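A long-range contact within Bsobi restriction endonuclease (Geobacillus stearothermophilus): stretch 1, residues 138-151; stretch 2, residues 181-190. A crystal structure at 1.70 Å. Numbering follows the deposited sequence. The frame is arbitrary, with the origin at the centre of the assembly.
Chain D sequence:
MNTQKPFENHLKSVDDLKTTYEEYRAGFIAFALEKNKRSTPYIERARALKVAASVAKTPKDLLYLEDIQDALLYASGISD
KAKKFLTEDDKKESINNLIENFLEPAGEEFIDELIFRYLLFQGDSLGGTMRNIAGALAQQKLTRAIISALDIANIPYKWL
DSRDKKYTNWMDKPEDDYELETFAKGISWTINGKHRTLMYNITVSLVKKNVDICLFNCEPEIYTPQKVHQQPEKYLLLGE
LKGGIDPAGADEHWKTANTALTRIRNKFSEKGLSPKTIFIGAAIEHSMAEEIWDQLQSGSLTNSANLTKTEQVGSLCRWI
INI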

# COMPACT_ATOMS: atom_id res chain seq x y z
N ALA D 138 -16.65 1.81 -0.14
CA ALA D 138 -16.74 1.86 -1.60
C ALA D 138 -17.69 0.76 -2.07
O ALA D 138 -18.57 0.98 -2.91
N GLN D 139 -17.52 -0.45 -1.54
CA GLN D 139 -18.39 -1.54 -1.93
C GLN D 139 -19.82 -1.13 -1.60
O GLN D 139 -20.72 -1.38 -2.40
N GLN D 140 -20.06 -0.53 -0.42
CA GLN D 140 -21.41 -0.13 -0.05
C GLN D 140 -22.03 0.90 -1.01
O GLN D 140 -23.25 0.86 -1.28
N LYS D 141 -21.19 1.80 -1.52
CA LYS D 141 -21.62 2.83 -2.44
C LYS D 141 -22.08 2.20 -3.76
O LYS D 141 -23.12 2.60 -4.30
N LEU D 142 -21.31 1.23 -4.26
CA LEU D 142 -21.68 0.58 -5.49
C LEU D 142 -22.99 -0.21 -5.30
O LEU D 142 -23.86 -0.21 -6.16
N THR D 143 -23.12 -0.91 -4.17
CA THR D 143 -24.34 -1.68 -3.91
C THR D 143 -25.56 -0.74 -3.83
O THR D 143 -26.64 -1.06 -4.35
N ARG D 144 -25.40 0.41 -3.19
CA ARG D 144 -26.50 1.36 -3.07
C ARG D 144 -26.92 1.78 -4.48
O ARG D 144 -28.12 1.89 -4.75
N ALA D 145 -25.95 2.01 -5.37
CA ALA D 145 -26.26 2.40 -6.76
C ALA D 145 -27.00 1.25 -7.52
O ALA D 145 -27.93 1.50 -8.28
N ILE D 146 -26.60 0.01 -7.27
CA ILE D 146 -27.19 -1.17 -7.87
C ILE D 146 -28.63 -1.36 -7.37
O ILE D 146 -29.53 -1.49 -8.18
N ILE D 147 -28.85 -1.39 -6.06
CA ILE D 147 -30.22 -1.56 -5.54
C ILE D 147 -31.13 -0.38 -5.89
O ILE D 147 -32.30 -0.58 -6.18
N SER D 148 -30.61 0.84 -5.92
CA SER D 148 -31.46 1.96 -6.34
C SER D 148 -31.84 1.80 -7.81
O SER D 148 -32.98 2.07 -8.17
N ALA D 149 -30.91 1.38 -8.65
CA ALA D 149 -31.23 1.15 -10.05
C ALA D 149 -32.35 0.09 -10.18
O ALA D 149 -33.24 0.24 -11.02
N LEU D 150 -32.31 -0.98 -9.38
CA LEU D 150 -33.35 -2.05 -9.42
C LEU D 150 -34.66 -1.45 -8.91
O LEU D 150 -35.72 -1.67 -9.53
N ASP D 151 -34.58 -0.71 -7.81
CA ASP D 151 -35.77 -0.08 -7.21
C ASP D 151 -36.42 0.87 -8.20
O ASP D 151 -37.63 0.81 -8.41
N GLU D 181 -27.34 -1.76 1.79
CA GLU D 181 -26.00 -1.90 1.23
C GLU D 181 -24.88 -2.04 2.29
O GLU D 181 -23.78 -2.56 2.02
N THR D 182 -25.18 -1.61 3.50
CA THR D 182 -24.26 -1.70 4.63
C THR D 182 -23.92 -3.14 4.94
O THR D 182 -22.85 -3.44 5.45
N PHE D 183 -24.85 -4.03 4.65
CA PHE D 183 -24.64 -5.44 4.97
C PHE D 183 -24.83 -6.43 3.87
O PHE D 183 -25.00 -7.61 4.13
N ALA D 184 -24.80 -5.96 2.64
CA ALA D 184 -24.98 -6.85 1.53
C ALA D 184 -23.67 -7.35 0.93
O ALA D 184 -22.84 -6.57 0.44
N LYS D 185 -23.55 -8.69 0.96
CA LYS D 185 -22.44 -9.46 0.41
C LYS D 185 -22.76 -9.76 -1.07
O LYS D 185 -21.87 -9.95 -1.88
N GLY D 186 -24.04 -9.79 -1.40
CA GLY D 186 -24.45 -10.09 -2.77
C GLY D 186 -25.89 -9.64 -3.01
O GLY D 186 -26.64 -9.41 -2.06
N ILE D 187 -26.27 -9.51 -4.28
CA ILE D 187 -27.62 -9.07 -4.66
C ILE D 187 -27.97 -9.95 -5.83
O ILE D 187 -27.10 -10.27 -6.67
N SER D 188 -29.23 -10.35 -5.90
CA SER D 188 -29.66 -11.20 -6.99
C SER D 188 -30.97 -10.73 -7.59
O SER D 188 -31.88 -10.37 -6.87
N TRP D 189 -31.10 -10.76 -8.91
CA TRP D 189 -32.34 -10.34 -9.58
C TRP D 189 -32.59 -11.15 -10.87
O TRP D 189 -31.80 -12.04 -11.27
N THR D 190 -33.71 -10.85 -11.52
CA THR D 190 -34.09 -11.49 -12.77
C THR D 190 -34.51 -10.35 -13.71
O THR D 190 -35.32 -9.51 -13.35

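A helix laid against a strand makes contact through one stripe of its surface, and the strand answers with every second side chain. The contact between residues 138-151 and 181-190 of BsoBI illustrates the rule. Helix and strand 186-190 run in nearly the same direction, 16° apart, with axes 10.2 Å apart at closest approach, a gap that side chains must fill. From the helix, Thr143, Ile146, Ile147 and Leu150 point toward the other stretch, at the three- and four-residue spacing that keeps them on one side of a helix. From the strand, Ile187 and Trp189 point toward the helix, while Ser188 and Thr190 point away.

Ile187 lies at the centre of the apolar layer. With chi1 and chi2 both m, it places CD1 3.7 Å from CG2 of Ile147, and its CG2 lies 3.8 Å from CD1 of Leu150. Ile147 adopts p for chi1 and t for chi2. Ile146, m at chi1 with chi2 between wells at -103°, makes a looser approach, its CG2 lying 4.4 Å from CG2 of Ile187.

One strand position further on, Trp189 (chi1 p, chi2 96°) offers its indole to the same helical stripe. Leu150, in the m, t rotamer, sets CD2 over one face of the ring, 3.9 Å from CG of Trp189. This is a CH-pi contact: Leu150 CD2 is 4.2 Å from the centroid of the five-membered ring of Trp189 and 24° off the ring normal. Leu150 thus touches two strand residues: its CD1 reaches Ile187 and also lies 4.1 Å from Trp189 CE3, while CD2 sits over the indole face.

Toward the N-terminal end of the first stretch the layer changes character through Thr143, whose m rotamer serves two environments. Its CG2 joins the apolar packing, 3.5 Å from CB of Glu181, 4.1 Å from CB of Ala184 and 4.2 Å from CG1 of Ile187. The Thr143 hydroxyl donates to a water, with Thr143 OG1 2.8 Å from the water oxygen. That water in turn donates to two backbone carbonyls, Glu181 O at 2.8 Å and Ala184 O at 2.5 Å, linking the helix to the second stretch through a single molecule.

Ala184 O also accepts a direct hydrogen bond from Gln139 NE2 at 3.2 Å. The CA-to-CB bond of Gln139 points sideways, but its extended t, t chain brings the amide nearer to the second stretch.

At the polar edge, Glu181 has the largest area covered by the other stretch. Its side chain, p then m, passes the helix near Gln140, whose CB is 4.2 Å from Glu181 CG, and ends in a salt bridge: Arg144 NH1 lies 2.7 Å from Glu181 OE1. The short distance comes with a bent N-H...O angle of 124°, so the hydrogen bond within the bridge is weak. Gln140 (m, t) lies closely over the 3-10 segment, its CG 3.2 Å from Glu181 O. The charged pair thus adjoins the apolar layer, with Glu181 OE1 3.7 Å from Ile147 CD1.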

# COMPACT_ATOMS: atom_id res chain seq x y z
CB ALA D 138 -15.39 1.64 -2.21
CB GLN D 139 -18.02 -2.84 -1.18
CG GLN D 139 -19.11 -3.95 -1.16
CD GLN D 139 -18.70 -5.24 -0.40
OE1 GLN D 139 -17.52 -5.52 -0.21
NE2 GLN D 139 -19.70 -6.03 0.03
CB GLN D 140 -21.44 0.42 1.37
CG GLN D 140 -21.17 -0.69 2.38
CD GLN D 140 -20.97 -0.13 3.77
OE1 GLN D 140 -21.35 1.00 4.04
NE2 GLN D 140 -20.37 -0.91 4.64
CB LYS D 141 -20.48 3.79 -2.72
CG LYS D 141 -20.88 4.85 -3.70
CD LYS D 141 -19.91 5.98 -3.62
CE LYS D 141 -20.28 7.05 -4.61
NZ LYS D 141 -19.32 8.18 -4.50
CB LEU D 142 -20.59 -0.36 -5.97
CG LEU D 142 -20.92 -0.95 -7.36
CD1 LEU D 142 -20.83 0.18 -8.38
CD2 LEU D 142 -19.98 -2.09 -7.74
CB THR D 143 -24.24 -2.48 -2.58
OG1 THR D 143 -23.26 -3.50 -2.71
CG2 THR D 143 -25.55 -3.16 -2.27
CB ARG D 144 -26.08 2.60 -2.27
CG ARG D 144 -27.13 3.66 -2.12
CD ARG D 144 -28.17 3.17 -1.11
NE ARG D 144 -29.41 2.74 -1.78
CZ ARG D 144 -30.42 2.08 -1.21
NH1 ARG D 144 -30.38 1.73 0.08
NH2 ARG D 144 -31.49 1.83 -1.93
CB ALA D 145 -24.98 2.79 -7.49
CB ILE D 146 -26.36 -2.45 -7.51
CG1 ILE D 146 -24.94 -2.37 -8.17
CG2 ILE D 146 -27.20 -3.75 -7.87
CD1 ILE D 146 -24.78 -3.20 -9.39
CB ILE D 147 -30.25 -1.95 -4.01
CG1 ILE D 147 -29.77 -0.85 -3.08
CG2 ILE D 147 -29.38 -3.22 -3.82
CD1 ILE D 147 -29.69 -1.34 -1.65
CB SER D 148 -30.76 3.28 -6.13
OG SER D 148 -30.98 3.61 -4.78
CB ALA D 149 -30.00 0.68 -10.81
CB LEU D 150 -32.99 -3.28 -8.53
CG LEU D 150 -31.79 -4.12 -9.04
CD1 LEU D 150 -31.23 -5.06 -8.01
CD2 LEU D 150 -32.26 -4.89 -10.22
CB ASP D 151 -35.41 0.69 -5.95
CG ASP D 151 -34.96 -0.22 -4.80
OD1 ASP D 151 -35.15 -1.46 -4.91
OD2 ASP D 151 -34.40 0.30 -3.81
CB GLU D 181 -25.78 -0.73 0.30
CG GLU D 181 -25.64 0.59 1.00
CD GLU D 181 -26.96 1.29 1.28
OE1 GLU D 181 -28.04 0.72 1.00
OE2 GLU D 181 -26.91 2.42 1.80
CB THR D 182 -24.88 -1.11 5.92
OG1 THR D 182 -25.12 0.29 5.74
CG2 THR D 182 -23.95 -1.33 7.07
CB PHE D 183 -25.57 -5.84 6.10
CG PHE D 183 -25.25 -5.17 7.37
CD1 PHE D 183 -23.99 -5.37 7.96
CD2 PHE D 183 -26.18 -4.34 7.97
CE1 PHE D 183 -23.67 -4.76 9.14
CE2 PHE D 183 -25.88 -3.72 9.14
CZ PHE D 183 -24.61 -3.94 9.75
CB ALA D 184 -25.85 -6.20 0.45
CB LYS D 185 -22.30 -10.76 1.25
CG LYS D 185 -21.54 -11.95 0.65
CD LYS D 185 -20.12 -11.57 0.24
CE LYS D 185 -19.34 -12.77 -0.29
NZ LYS D 185 -17.89 -12.60 0.05
CB ILE D 187 -27.62 -7.59 -5.11
CG1 ILE D 187 -27.17 -6.70 -3.93
CG2 ILE D 187 -28.99 -7.19 -5.74
CD1 ILE D 187 -28.19 -6.59 -2.82
CB SER D 188 -29.79 -12.61 -6.44
OG SER D 188 -30.04 -13.50 -7.51
CB TRP D 189 -32.29 -8.86 -9.98
CG TRP D 189 -31.18 -8.55 -10.98
CD1 TRP D 189 -31.28 -8.46 -12.36
CD2 TRP D 189 -29.79 -8.28 -10.65
NE1 TRP D 189 -30.04 -8.14 -12.89
CE2 TRP D 189 -29.11 -8.02 -11.88
CE3 TRP D 189 -29.06 -8.22 -9.44
CZ2 TRP D 189 -27.71 -7.72 -11.92
CZ3 TRP D 189 -27.68 -7.91 -9.48
CH2 TRP D 189 -27.03 -7.67 -10.70
CB THR D 190 -35.28 -12.44 -12.61
OG1 THR D 190 -34.94 -13.49 -11.72
CG2 THR D 190 -35.65 -13.04 -13.95
O HOH W 1 -22.77 -4.15 -0.07